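Local coordinates for major Capsid Protein VP1 (Chimpanzee polyomavirus Bob, PDB 6Y9I), which forms the pentamers that build the polyomavirus capsid shell and binds glycan receptors on host cells, at the interface of chains A and B. Residues are numbered along the deposited sequence; one frame, centred on the assembly and turned at random. Chains: chain A/B, Major Capsid Protein VP1.

Contact 1: the interface of chains A and B. Residues chain A 230; chain B 132-134, 204, 214-217.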
ATOM      1  N   PHE A 230       1.380  14.753   6.323  1.00 21.16           N
ATOM      2  CA  PHE A 230       1.436  15.860   7.300  1.00 23.26           C
ATOM      3  C   PHE A 230       0.008  16.371   7.475  1.00 23.78           C
ATOM      4  O   PHE A 230      -0.742  16.493   6.496  1.00 23.19           O
ATOM      5  CB  PHE A 230       2.461  16.906   6.851  1.00 21.73           C
ATOM      6  CG  PHE A 230       2.313  17.426   5.448  1.00 22.48           C
ATOM      7  CD1 PHE A 230       2.702  16.655   4.360  1.00 23.30           C
ATOM      8  CD2 PHE A 230       1.786  18.689   5.211  1.00 22.88           C
ATOM      9  CE1 PHE A 230       2.587  17.144   3.068  1.00 23.39           C
ATOM     10  CE2 PHE A 230       1.680  19.183   3.918  1.00 25.83           C
ATOM     11  CZ  PHE A 230       2.107  18.416   2.853  1.00 23.73           C
TER
ATOM     12  N   TYR B 132       2.755  15.755  -4.569  1.00 18.99           N
ATOM     13  CA  TYR B 132       2.634  16.557  -3.331  1.00 19.59           C
ATOM     14  C   TYR B 132       1.226  17.080  -3.320  1.00 17.90           C
ATOM     15  O   TYR B 132       0.920  17.838  -4.225  1.00 19.24           O
ATOM     16  CB  TYR B 132       3.656  17.685  -3.262  1.00 18.42           C
ATOM     17  CG  TYR B 132       3.650  18.469  -1.984  1.00 18.75           C
ATOM     18  CD1 TYR B 132       4.460  18.128  -0.915  1.00 19.32           C
ATOM     19  CD2 TYR B 132       2.861  19.594  -1.860  1.00 19.15           C
ATOM     20  CE1 TYR B 132       4.496  18.892   0.247  1.00 18.06           C
ATOM     21  CE2 TYR B 132       2.892  20.375  -0.711  1.00 18.80           C
ATOM     22  CZ  TYR B 132       3.727  20.036   0.340  1.00 19.44           C
ATOM     23  OH  TYR B 132       3.702  20.814   1.473  1.00 19.95           O
ATOM     24  N   HIS B 133       0.424  16.641  -2.363  1.00 17.46           N
ATOM     25  CA  HIS B 133      -1.008  16.960  -2.295  1.00 20.56           C
ATOM     26  C   HIS B 133      -1.308  17.503  -0.905  1.00 23.09           C
ATOM     27  O   HIS B 133      -1.002  16.839   0.081  1.00 24.75           O
ATOM     28  CB  HIS B 133      -1.844  15.745  -2.667  1.00 22.47           C
ATOM     29  CG  HIS B 133      -1.585  15.309  -4.060  1.00 23.07           C
ATOM     30  ND1 HIS B 133      -2.091  16.010  -5.139  1.00 25.39           N
ATOM     31  CD2 HIS B 133      -0.857  14.284  -4.561  1.00 23.50           C
ATOM     32  CE1 HIS B 133      -1.683  15.423  -6.250  1.00 24.27           C
ATOM     33  NE2 HIS B 133      -0.959  14.350  -5.923  1.00 23.82           N
ATOM     34  N   MET B 134      -1.863  18.697  -0.853  1.00 22.85           N
ATOM     35  CA  MET B 134      -2.219  19.336   0.421  1.00 22.39           C
ATOM     36  C   MET B 134      -3.466  20.160   0.171  1.00 21.57           C
ATOM     37  O   MET B 134      -3.502  20.901  -0.848  1.00 19.59           O
ATOM     38  CB  MET B 134      -1.109  20.258   0.911  1.00 26.55           C
ATOM     39  CG  MET B 134      -1.377  20.699   2.331  1.00 33.58           C
ATOM     40  SD  MET B 134      -1.190  22.439   2.646  1.00 42.17           S
ATOM     41  CE  MET B 134      -2.006  23.181   1.236  1.00 33.23           C
ATOM     42  N   PRO B 204       3.112  23.922   6.000  1.00 24.82           N
ATOM     43  CA  PRO B 204       2.172  24.344   7.037  1.00 23.66           C
ATOM     44  C   PRO B 204       2.945  24.334   8.351  1.00 23.37           C
ATOM     45  O   PRO B 204       3.692  23.397   8.550  1.00 24.04           O
ATOM     46  CB  PRO B 204       1.049  23.320   7.000  1.00 24.14           C
ATOM     47  CG  PRO B 204       1.159  22.708   5.604  1.00 25.17           C
ATOM     48  CD  PRO B 204       2.641  22.735   5.260  1.00 23.40           C
ATOM     49  N   TYR B 214      -5.270  21.362   8.050  1.00 19.34           N
ATOM     50  CA  TYR B 214      -4.542  21.010   6.806  1.00 20.61           C
ATOM     51  C   TYR B 214      -4.258  19.497   6.770  1.00 20.72           C
ATOM     52  O   TYR B 214      -4.142  18.832   7.841  1.00 19.40           O
ATOM     53  CB  TYR B 214      -3.321  21.899   6.642  1.00 20.14           C
ATOM     54  CG  TYR B 214      -2.251  21.699   7.672  1.00 21.25           C
ATOM     55  CD1 TYR B 214      -1.311  20.699   7.519  1.00 21.64           C
ATOM     56  CD2 TYR B 214      -2.178  22.508   8.789  1.00 21.33           C
ATOM     57  CE1 TYR B 214      -0.337  20.482   8.467  1.00 20.21           C
ATOM     58  CE2 TYR B 214      -1.183  22.329   9.736  1.00 21.85           C
ATOM     59  CZ  TYR B 214      -0.265  21.317   9.568  1.00 22.56           C
ATOM     60  OH  TYR B 214       0.735  21.163  10.467  1.00 23.09           O
ATOM     61  N   PHE B 215      -4.241  18.965   5.544  1.00 21.18           N
ATOM     62  CA  PHE B 215      -4.131  17.521   5.240  1.00 21.14           C
ATOM     63  C   PHE B 215      -3.166  17.385   4.072  1.00 20.85           C
ATOM     64  O   PHE B 215      -3.423  18.008   3.068  1.00 19.68           O
ATOM     65  CB  PHE B 215      -5.497  16.938   4.892  1.00 23.50           C
ATOM     66  CG  PHE B 215      -6.591  17.218   5.890  1.00 23.47           C
ATOM     67  CD1 PHE B 215      -7.325  18.394   5.828  1.00 24.71           C
ATOM     68  CD2 PHE B 215      -6.890  16.297   6.879  1.00 24.31           C
ATOM     69  CE1 PHE B 215      -8.331  18.644   6.743  1.00 24.33           C
ATOM     70  CE2 PHE B 215      -7.908  16.549   7.783  1.00 23.82           C
ATOM     71  CZ  PHE B 215      -8.616  17.718   7.718  1.00 25.20           C
ATOM     72  N   GLY B 216      -2.064  16.663   4.256  1.00 21.30           N
ATOM     73  CA  GLY B 216      -0.969  16.628   3.275  1.00 22.16           C
ATOM     74  C   GLY B 216      -0.455  15.219   3.065  1.00 22.03           C
ATOM     75  O   GLY B 216      -0.387  14.438   4.035  1.00 22.60           O
ATOM     76  N   SER B 217      -0.024  14.935   1.843  0.60 20.32           N
ATOM     77  CA  SER B 217       0.596  13.650   1.455  0.60 20.94           C
ATOM     78  C   SER B 217       1.709  13.924   0.438  0.60 21.57           C
ATOM     79  O   SER B 217       1.507  14.747  -0.478  0.60 20.20           O
ATOM     80  CB  SER B 217      -0.452  12.711   0.916  0.60 22.07           C
ATOM     81  OG  SER B 217       0.137  11.624   0.224  0.60 20.84           O
TER
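The main-chain N of B:Gly216 donates to the carbonyl O of A:Phe230 at 2.6 Å, a short bond whose donor sits almost on the extended C=O line. The angle at its hydrogen is nevertheless a bent 124°. The return bond, from A:Phe230 N to B:Gly216 O, is 2.9 Å long. It is straighter, at 165°, but its donor stands well above the carbonyl plane. Together they define an antiparallel bridge between strand 227-231 of A and strand 212-219 of B, an edge-to-edge sheet extension that joins neighbouring subunits of the jelly-roll family in the VP1 pentamer.

A:Phe230 as a whole loses 101 Å² of surface to chain B, and its ring makes the apolar contacts. With chi1 at 52°, CG lies between the backbone N and the carbonyl carbon, which folds the ring back over the paired glycine. B:Gly216 CA lies beneath the middle of one ring face, 3.5 Å from the centroid, a CH-pi contact made with a residue that has no side chain to hold the ring away.

Around the ring, B:Tyr132 approaches from the far tip, and the two side chains cross at about a right angle. Its phenol carbon CZ comes to 3.4 Å from A:Phe230 CZ. The phenol oxygen OH lies at the same tip, 3.2 Å from A:Phe230 CZ, with CE2 next nearest. On the CE2 side, CG of B:Met134 packs at 3.8 Å, from a chain bent at chi2 and chi3. B:Pro204 meets the same ring carbon through CD at 3.9 Å, while its CB lies over the centre of a B:Tyr214 ring face, 3.3 Å above the plane.

Contact 2: the interface of chains A and B. Residues chain A 225-228; chain B 218-220.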
ATOM      1  N   PRO A 225      10.619   5.508  -3.203  1.00 25.07           N
ATOM      2  CA  PRO A 225       9.967   6.806  -2.999  1.00 27.83           C
ATOM      3  C   PRO A 225       9.642   7.108  -1.544  1.00 24.53           C
ATOM      4  O   PRO A 225       8.972   6.315  -0.894  1.00 24.62           O
ATOM      5  CB  PRO A 225       8.616   6.637  -3.720  1.00 25.81           C
ATOM      6  CG  PRO A 225       8.889   5.578  -4.734  1.00 27.68           C
ATOM      7  CD  PRO A 225       9.811   4.607  -4.028  1.00 26.69           C
ATOM      8  N   PRO A 226      10.107   8.237  -0.977  1.00 24.95           N
ATOM      9  CA  PRO A 226       9.686   8.658   0.356  1.00 26.63           C
ATOM     10  C   PRO A 226       8.175   8.884   0.370  1.00 24.75           C
ATOM     11  O   PRO A 226       7.704   9.546  -0.528  1.00 24.45           O
ATOM     12  CB  PRO A 226      10.374  10.008   0.602  1.00 26.55           C
ATOM     13  CG  PRO A 226      11.507   9.999  -0.390  1.00 28.46           C
ATOM     14  CD  PRO A 226      11.034   9.185  -1.583  1.00 26.94           C
ATOM     15  N   ASN A 227       7.495   8.347   1.377  1.00 24.28           N
ATOM     16  CA  ASN A 227       6.018   8.343   1.483  1.00 25.54           C
ATOM     17  C   ASN A 227       5.662   8.925   2.850  1.00 26.61           C
ATOM     18  O   ASN A 227       5.868   8.208   3.849  1.00 26.66           O
ATOM     19  CB  ASN A 227       5.470   6.922   1.280  1.00 27.19           C
ATOM     20  CG  ASN A 227       3.994   6.940   0.951  1.00 32.10           C
ATOM     21  OD1 ASN A 227       3.244   7.709   1.542  1.00 31.14           O
ATOM     22  ND2 ASN A 227       3.591   6.192  -0.058  1.00 42.89           N
ATOM     23  N   LEU A 228       5.242  10.193   2.894  1.00 22.89           N
ATOM     24  CA  LEU A 228       5.120  10.979   4.141  1.00 24.24           C
ATOM     25  C   LEU A 228       3.802  11.738   4.132  1.00 22.95           C
ATOM     26  O   LEU A 228       3.376  12.204   3.073  1.00 21.46           O
ATOM     27  CB  LEU A 228       6.290  11.943   4.242  1.00 24.23           C
ATOM     28  CG  LEU A 228       7.668  11.322   4.331  1.00 27.33           C
ATOM     29  CD1 LEU A 228       8.711  12.414   4.391  1.00 29.91           C
ATOM     30  CD2 LEU A 228       7.770  10.432   5.553  1.00 29.61           C
TER
ATOM     31  N   PHE B 218       2.849  13.256   0.582  1.00 19.33           N
ATOM     32  CA  PHE B 218       3.946  13.370  -0.393  1.00 20.22           C
ATOM     33  C   PHE B 218       4.429  11.967  -0.714  1.00 20.77           C
ATOM     34  O   PHE B 218       4.654  11.173   0.223  1.00 19.82           O
ATOM     35  CB  PHE B 218       5.047  14.262   0.173  1.00 21.03           C
ATOM     36  CG  PHE B 218       6.319  14.234  -0.626  1.00 20.41           C
ATOM     37  CD1 PHE B 218       6.373  14.833  -1.868  1.00 22.06           C
ATOM     38  CD2 PHE B 218       7.453  13.599  -0.131  1.00 22.41           C
ATOM     39  CE1 PHE B 218       7.542  14.814  -2.612  1.00 23.11           C
ATOM     40  CE2 PHE B 218       8.604  13.535  -0.897  1.00 22.16           C
ATOM     41  CZ  PHE B 218       8.650  14.157  -2.121  1.00 22.39           C
ATOM     42  N   VAL B 219       4.580  11.689  -1.999  1.00 20.24           N
ATOM     43  CA  VAL B 219       5.327  10.513  -2.493  1.00 21.20           C
ATOM     44  C   VAL B 219       6.398  11.020  -3.439  1.00 20.74           C
ATOM     45  O   VAL B 219       6.034  11.590  -4.475  1.00 21.21           O
ATOM     46  CB  VAL B 219       4.390   9.513  -3.177  1.00 21.67           C
ATOM     47  CG1 VAL B 219       5.157   8.277  -3.563  1.00 23.35           C
ATOM     48  CG2 VAL B 219       3.197   9.179  -2.297  1.00 22.06           C
ATOM     49  N   GLY B 220       7.668  10.796  -3.107  1.00 19.49           N
ATOM     50  CA  GLY B 220       8.765  11.393  -3.872  1.00 21.76           C
ATOM     51  C   GLY B 220       9.285  10.537  -5.020  1.00 23.38           C
ATOM     52  O   GLY B 220       8.594   9.597  -5.498  1.00 23.44           O
TER
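A:Asn227 and B:Val219 face each other across an antiparallel beta bridge, their side chains lying alongside one another and pointing the same way. This is strand pairing between two copies of VP1, the jelly-roll coat protein of polyomaviruses: strand 227-231 of A runs beside strand 212-219 of B, and A:Leu228 pairs with B:Phe218 as the next bridge, part of the seam between neighbouring subunits of the pentamer. The asparagine has CG anti to its backbone N (chi1 -162°), which lays the amide beside the valine. Methyl CG2 of B:Val219 touches this amide, 3.8 Å from ND2, a van der Waals contact of the methyl with the side-chain amide.

The other valine branch points to A:Pro225, in the loop before the strand. CG1, anti to the backbone N (chi1 -175°), packs 3.8 Å from CB of A:Pro225, and the same CB lies 3.5 Å from the carbonyl O of B:Gly220. The two methyls thus divide between A:Pro225 and the first strand residue, A:Asn227.

B:Phe218 sends its side chain off differently: the rim of its ring, CD2 and CE2, lies 4.1 Å from A:Pro226 O. One ring face also has the backbone N of B:Gly220 above it, offset toward the rim. That same N donates to A:Pro226 O at 2.9 Å, in the carbonyl plane and with 156° at the hydrogen, extending the pairing beyond the end of the B strand. A reciprocal pair joins A:Leu228 and B:Phe218: A:Leu228 N to B:Phe218 O at 2.9 Å, and B:Phe218 N to A:Leu228 O at 2.8 Å.

Contacts 1 and 2 are centred about 12 Å apart, measured between the centres of their C-alpha atoms, and belong to one continuous antiparallel pairing. Both use strand 227-231 of chain A and strand 212-219 of chain B, so successive A residues meet B residues in reverse order. Contact 2 holds the start of the A strand and the prolines leading into it; contact 1 adds an aromatic residue inserted among side chains from further B strands. The deposited assembly has five VP1 copies, and the interface as a whole is not an exact two-fold, which is consistent with joining neighbours around a ring of five.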